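Local atomic coordinates of beta-1,4-exocellulase (PDB entry 4B4H), a protein that probably hydrolyses beta-1,4-glycosidic bonds of cellulose as a cellobiohydrolase, this chain being its family 6 catalytic domain. Residues S224-L237 with N257-L269. Sequence-based numbering, arbitrary orientation.
Sequences SNTANYSATVEPYL and NQYVDELSFVQDL
The loop 224-237 meets the start of helix 262-276 through the helix's first backbone amides: Glu262 N donates to Ala231 O (2.7 Å) and Leu263 N to Thr232 O (2.9 Å). Asp261, the N-cap residue, uses its two carboxylate oxygens on different segments. With chi1 at 59° its carboxylate turns back over the helix start, where OD1 accepts the capping bond from Ser264 N and, from the opposite face, Ser264 OG, while OD2 accepts Glu234 N at 3.1 Å, on the anti side. Glu262 bends at chi2 (-61°) and lays its carboxylate against the amide of Asn225, the two planes stacked 30° apart. Its OE1 receives Ser224 OG at 2.6 Å, and its OE2 is held by His189 N, so each oxygen of this buried group has a donor. Ser224 CB presses on Val266 CG1 (3.4 Å), a tight fit, and reaches the edge of the Phe265 ring. Val233 CG2 lies beside Leu263 CD2 at 3.9 Å. A water links Glu234 OE2 to Val260 O, and Glu234 OE1 accepts from Ile317 N. Ser230 OG bonds His188 ND1; His188 and Asn228 are both predicted to bind substrate, so the loop probably borders the sugar-binding cleft. Ser224 ends strand 221-224, parallel to strand 283-287 in the central sheet; Val266 packs on Met284 of the latter, while helices 189-192 and 198-209 touch Phe265.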
loop_
_atom_site.group_PDB
_atom_site.type_symbol
_atom_site.label_atom_id
_atom_site.label_comp_id
_atom_site.label_asym_id
_atom_site.label_seq_id
_atom_site.Cartn_x
_atom_site.Cartn_y
_atom_site.Cartn_z
ATOM N N SER A 224 6.095 0.893 -0.457
ATOM C CA SER A 224 5.767 -0.460 -0.011
ATOM C C SER A 224 4.762 -0.507 1.131
ATOM O O SER A 224 4.560 0.495 1.880
ATOM C CB SER A 224 7.022 -1.236 0.414
ATOM O OG SER A 224 7.273 -1.120 1.809
ATOM N N ASN A 225 4.154 -1.693 1.250
ATOM C CA ASN A 225 3.256 -2.059 2.341
ATOM C C ASN A 225 1.897 -1.359 2.290
ATOM O O ASN A 225 1.186 -1.336 3.293
ATOM C CB ASN A 225 3.922 -1.785 3.704
ATOM C CG ASN A 225 3.451 -2.717 4.779
ATOM O OD1 ASN A 225 3.067 -3.850 4.505
ATOM N ND2 ASN A 225 3.489 -2.250 6.034
ATOM N N THR A 226 1.536 -0.797 1.128
ATOM C CA THR A 226 0.362 0.097 1.056
ATOM C C THR A 226 -0.889 -0.687 1.405
ATOM O O THR A 226 -1.159 -1.732 0.803
ATOM C CB THR A 226 0.170 0.757 -0.320
ATOM O OG1 THR A 226 1.405 1.299 -0.769
ATOM C CG2 THR A 226 -0.842 1.877 -0.189
ATOM N N ALA A 227 -1.635 -0.180 2.383
ATOM C CA ALA A 227 -2.830 -0.850 2.914
ATOM C C ALA A 227 -2.574 -2.259 3.471
ATOM O O ALA A 227 -3.533 -3.026 3.696
ATOM C CB ALA A 227 -3.940 -0.890 1.866
ATOM N N ASN A 228 -1.304 -2.595 3.708
ATOM C CA ASN A 228 -0.955 -3.936 4.200
ATOM C C ASN A 228 -0.455 -3.882 5.646
ATOM O O ASN A 228 -0.702 -2.913 6.372
ATOM C CB ASN A 228 0.065 -4.640 3.260
ATOM C CG ASN A 228 -0.099 -6.166 3.205
ATOM O OD1 ASN A 228 0.262 -6.880 4.138
ATOM N ND2 ASN A 228 -0.597 -6.667 2.066
ATOM N N TYR A 229 0.190 -4.955 6.067
ATOM C CA TYR A 229 0.409 -5.172 7.503
ATOM C C TYR A 229 1.824 -5.665 7.834
ATOM O O TYR A 229 2.112 -5.971 8.988
ATOM C CB TYR A 229 -0.621 -6.178 8.047
ATOM C CG TYR A 229 -2.081 -5.791 7.867
ATOM C CD1 TYR A 229 -2.800 -6.157 6.713
ATOM C CD2 TYR A 229 -2.767 -5.088 8.858
ATOM C CE1 TYR A 229 -4.135 -5.808 6.548
ATOM C CE2 TYR A 229 -4.097 -4.739 8.689
ATOM C CZ TYR A 229 -4.788 -5.125 7.543
ATOM O OH TYR A 229 -6.113 -4.776 7.419
ATOM N N SER A 230 2.701 -5.731 6.833
ATOM C CA SER A 230 4.054 -6.256 6.992
ATOM C C SER A 230 4.851 -5.320 7.889
ATOM O O SER A 230 4.619 -4.109 7.871
ATOM C CB SER A 230 4.736 -6.484 5.640
ATOM O OG SER A 230 4.308 -7.727 5.081
ATOM N N ALA A 231 5.716 -5.892 8.718
ATOM C CA ALA A 231 6.447 -5.144 9.731
ATOM C C ALA A 231 7.507 -4.244 9.101
ATOM O O ALA A 231 8.180 -4.667 8.165
ATOM C CB ALA A 231 7.079 -6.102 10.736
ATOM N N THR A 232 7.652 -3.014 9.620
ATOM C CA THR A 232 8.723 -2.107 9.184
ATOM C C THR A 232 10.085 -2.726 9.505
ATOM O O THR A 232 10.895 -2.957 8.595
ATOM C CB THR A 232 8.614 -0.727 9.845
ATOM O OG1 THR A 232 7.339 -0.152 9.564
ATOM C CG2 THR A 232 9.676 0.185 9.289
ATOM N N VAL A 233 10.312 -2.978 10.799
ATOM C CA VAL A 233 11.441 -3.799 11.263
ATOM C C VAL A 233 10.878 -4.911 12.161
ATOM O O VAL A 233 9.940 -4.679 12.904
ATOM C CB VAL A 233 12.507 -2.976 12.035
ATOM C CG1 VAL A 233 13.665 -3.871 12.464
ATOM C CG2 VAL A 233 13.019 -1.796 11.204
ATOM N N GLU A 234 11.417 -6.122 12.042
ATOM C CA GLU A 234 11.161 -7.167 13.032
ATOM C C GLU A 234 12.272 -7.093 14.081
ATOM O O GLU A 234 13.403 -7.471 13.796
ATOM C CB GLU A 234 11.120 -8.548 12.375
ATOM C CG GLU A 234 9.830 -8.842 11.612
ATOM C CD GLU A 234 8.680 -9.297 12.499
ATOM O OE1 GLU A 234 8.808 -9.292 13.746
ATOM O OE2 GLU A 234 7.625 -9.667 11.935
ATOM N N PRO A 235 11.949 -6.609 15.300
ATOM C CA PRO A 235 12.986 -6.349 16.301
ATOM C C PRO A 235 13.732 -7.603 16.762
ATOM O O PRO A 235 14.930 -7.529 17.052
ATOM C CB PRO A 235 12.209 -5.718 17.467
ATOM C CG PRO A 235 10.935 -5.232 16.875
ATOM C CD PRO A 235 10.616 -6.236 15.802
ATOM N N TYR A 236 13.044 -8.744 16.795
ATOM C CA TYR A 236 13.582 -9.950 17.427
ATOM C C TYR A 236 13.950 -11.038 16.419
ATOM O O TYR A 236 14.336 -12.152 16.795
ATOM C CB TYR A 236 12.603 -10.461 18.499
ATOM C CG TYR A 236 12.106 -9.346 19.403
ATOM C CD1 TYR A 236 13.007 -8.539 20.106
ATOM C CD2 TYR A 236 10.742 -9.079 19.541
ATOM C CE1 TYR A 236 12.566 -7.504 20.913
ATOM C CE2 TYR A 236 10.291 -8.044 20.353
ATOM C CZ TYR A 236 11.213 -7.257 21.042
ATOM O OH TYR A 236 10.791 -6.220 21.855
ATOM N N LEU A 237 13.854 -10.704 15.136
ATOM C CA LEU A 237 14.127 -11.664 14.085
ATOM C C LEU A 237 15.257 -11.182 13.186
ATOM O O LEU A 237 15.254 -10.038 12.718
ATOM C CB LEU A 237 12.858 -11.909 13.270
ATOM C CG LEU A 237 12.400 -13.344 13.008
ATOM C CD1 LEU A 237 12.434 -14.186 14.274
ATOM C CD2 LEU A 237 10.993 -13.315 12.440
ATOM N N ASN A 257 12.336 -16.344 2.022
ATOM C CA ASN A 257 12.317 -14.955 1.626
ATOM C C ASN A 257 13.660 -14.348 2.001
ATOM O O ASN A 257 14.273 -14.739 2.998
ATOM C CB ASN A 257 11.196 -14.235 2.374
ATOM C CG ASN A 257 10.705 -12.998 1.653
ATOM O OD1 ASN A 257 11.493 -12.126 1.268
ATOM N ND2 ASN A 257 9.391 -12.896 1.497
ATOM N N GLN A 258 14.123 -13.402 1.201
ATOM C CA GLN A 258 15.358 -12.677 1.532
ATOM C C GLN A 258 15.187 -11.702 2.689
ATOM O O GLN A 258 16.184 -11.226 3.256
ATOM C CB GLN A 258 15.877 -11.926 0.313
ATOM C CG GLN A 258 16.298 -12.833 -0.819
ATOM C CD GLN A 258 16.740 -12.068 -2.035
ATOM O OE1 GLN A 258 17.921 -12.075 -2.378
ATOM N NE2 GLN A 258 15.795 -11.413 -2.713
ATOM N N TYR A 259 13.933 -11.386 3.009
ATOM C CA TYR A 259 13.603 -10.359 3.994
ATOM C C TYR A 259 12.536 -10.858 4.952
ATOM O O TYR A 259 11.688 -11.672 4.574
ATOM C CB TYR A 259 13.127 -9.077 3.286
ATOM C CG TYR A 259 13.996 -8.716 2.102
ATOM C CD1 TYR A 259 15.225 -8.083 2.296
ATOM C CD2 TYR A 259 13.620 -9.046 0.800
ATOM C CE1 TYR A 259 16.044 -7.764 1.227
ATOM C CE2 TYR A 259 14.431 -8.731 -0.282
ATOM C CZ TYR A 259 15.651 -8.098 -0.064
ATOM O OH TYR A 259 16.461 -7.808 -1.143
ATOM N N VAL A 260 12.594 -10.351 6.182
ATOM C CA VAL A 260 11.563 -10.547 7.205
ATOM C C VAL A 260 10.796 -9.253 7.555
ATOM O O VAL A 260 9.919 -9.252 8.423
ATOM C CB VAL A 260 12.154 -11.135 8.514
ATOM C CG1 VAL A 260 12.898 -12.429 8.235
ATOM C CG2 VAL A 260 13.080 -10.136 9.208
ATOM N N ASP A 261 11.145 -8.155 6.891
ATOM C CA ASP A 261 10.501 -6.860 7.152
ATOM C C ASP A 261 10.587 -5.912 5.955
ATOM O O ASP A 261 11.307 -6.173 4.996
ATOM C CB ASP A 261 11.029 -6.227 8.453
ATOM C CG ASP A 261 12.532 -5.997 8.450
ATOM O OD1 ASP A 261 13.103 -5.600 7.409
ATOM O OD2 ASP A 261 13.139 -6.197 9.519
ATOM N N GLU A 262 9.857 -4.803 6.027
ATOM C CA GLU A 262 9.731 -3.881 4.900
ATOM C C GLU A 262 10.948 -2.989 4.703
ATOM O O GLU A 262 11.312 -2.660 3.570
ATOM C CB GLU A 262 8.479 -3.011 5.061
ATOM C CG GLU A 262 7.164 -3.754 4.864
ATOM C CD GLU A 262 7.048 -4.347 3.471
ATOM O OE1 GLU A 262 6.861 -3.592 2.508
ATOM O OE2 GLU A 262 7.182 -5.578 3.324
ATOM N N LEU A 263 11.580 -2.591 5.799
ATOM C CA LEU A 263 12.682 -1.665 5.680
ATOM C C LEU A 263 13.875 -2.283 4.952
ATOM O O LEU A 263 14.427 -1.667 4.030
ATOM C CB LEU A 263 13.087 -1.103 7.041
ATOM C CG LEU A 263 14.221 -0.076 6.973
ATOM C CD1 LEU A 263 13.849 1.164 6.183
ATOM C CD2 LEU A 263 14.675 0.317 8.370
ATOM N N SER A 264 14.264 -3.497 5.353
ATOM C CA SER A 264 15.347 -4.187 4.665
ATOM C C SER A 264 15.030 -4.289 3.184
ATOM O O SER A 264 15.880 -4.048 2.339
ATOM C CB SER A 264 15.555 -5.584 5.243
ATOM O OG SER A 264 14.370 -6.353 5.136
ATOM N N PHE A 265 13.778 -4.641 2.900
ATOM C CA PHE A 265 13.269 -4.825 1.552
ATOM C C PHE A 265 13.364 -3.560 0.686
ATOM O O PHE A 265 14.027 -3.570 -0.356
ATOM C CB PHE A 265 11.838 -5.380 1.625
ATOM C CG PHE A 265 11.089 -5.362 0.311
ATOM C CD1 PHE A 265 11.479 -6.169 -0.754
ATOM C CD2 PHE A 265 9.986 -4.530 0.149
ATOM C CE1 PHE A 265 10.765 -6.157 -1.944
ATOM C CE2 PHE A 265 9.278 -4.504 -1.038
ATOM C CZ PHE A 265 9.671 -5.313 -2.088
ATOM N N VAL A 266 12.697 -2.480 1.088
ATOM C CA VAL A 266 12.752 -1.242 0.270
ATOM C C VAL A 266 14.169 -0.666 0.109
ATOM O O VAL A 266 14.467 -0.044 -0.910
ATOM C CB VAL A 266 11.754 -0.131 0.714
ATOM C CG1 VAL A 266 10.327 -0.664 0.669
ATOM C CG2 VAL A 266 12.103 0.421 2.090
ATOM N N GLN A 267 15.042 -0.896 1.086
ATOM C CA GLN A 267 16.425 -0.423 0.938
ATOM C C GLN A 267 17.176 -1.180 -0.152
ATOM O O GLN A 267 17.845 -0.567 -0.982
ATOM C CB GLN A 267 17.186 -0.414 2.259
ATOM C CG GLN A 267 16.729 0.685 3.202
ATOM C CD GLN A 267 17.463 0.639 4.527
ATOM O OE1 GLN A 267 17.866 -0.436 4.981
ATOM N NE2 GLN A 267 17.658 1.794 5.140
ATOM N N ASP A 268 17.038 -2.503 -0.158
ATOM C CA ASP A 268 17.597 -3.319 -1.243
ATOM C C ASP A 268 16.943 -3.002 -2.585
ATOM O O ASP A 268 17.634 -2.825 -3.575
ATOM C CB ASP A 268 17.477 -4.813 -0.922
ATOM C CG ASP A 268 18.646 -5.330 -0.089
ATOM O OD1 ASP A 268 19.499 -4.524 0.345
ATOM O OD2 ASP A 268 18.732 -6.552 0.132
ATOM N N LEU A 269 15.614 -2.894 -2.600
ATOM C CA LEU A 269 14.880 -2.572 -3.821
ATOM C C LEU A 269 15.351 -1.236 -4.404
ATOM O O LEU A 269 15.564 -1.131 -5.617
ATOM C CB LEU A 269 13.369 -2.577 -3.557
ATOM C CG LEU A 269 12.388 -2.491 -4.727
ATOM C CD1 LEU A 269 12.302 -3.795 -5.509
ATOM C CD2 LEU A 269 11.021 -2.082 -4.202
HETATM O O HOH W 1 7.773 -10.777 9.343
HETATM O O HOH W 2 15.356 -7.366 11.304
#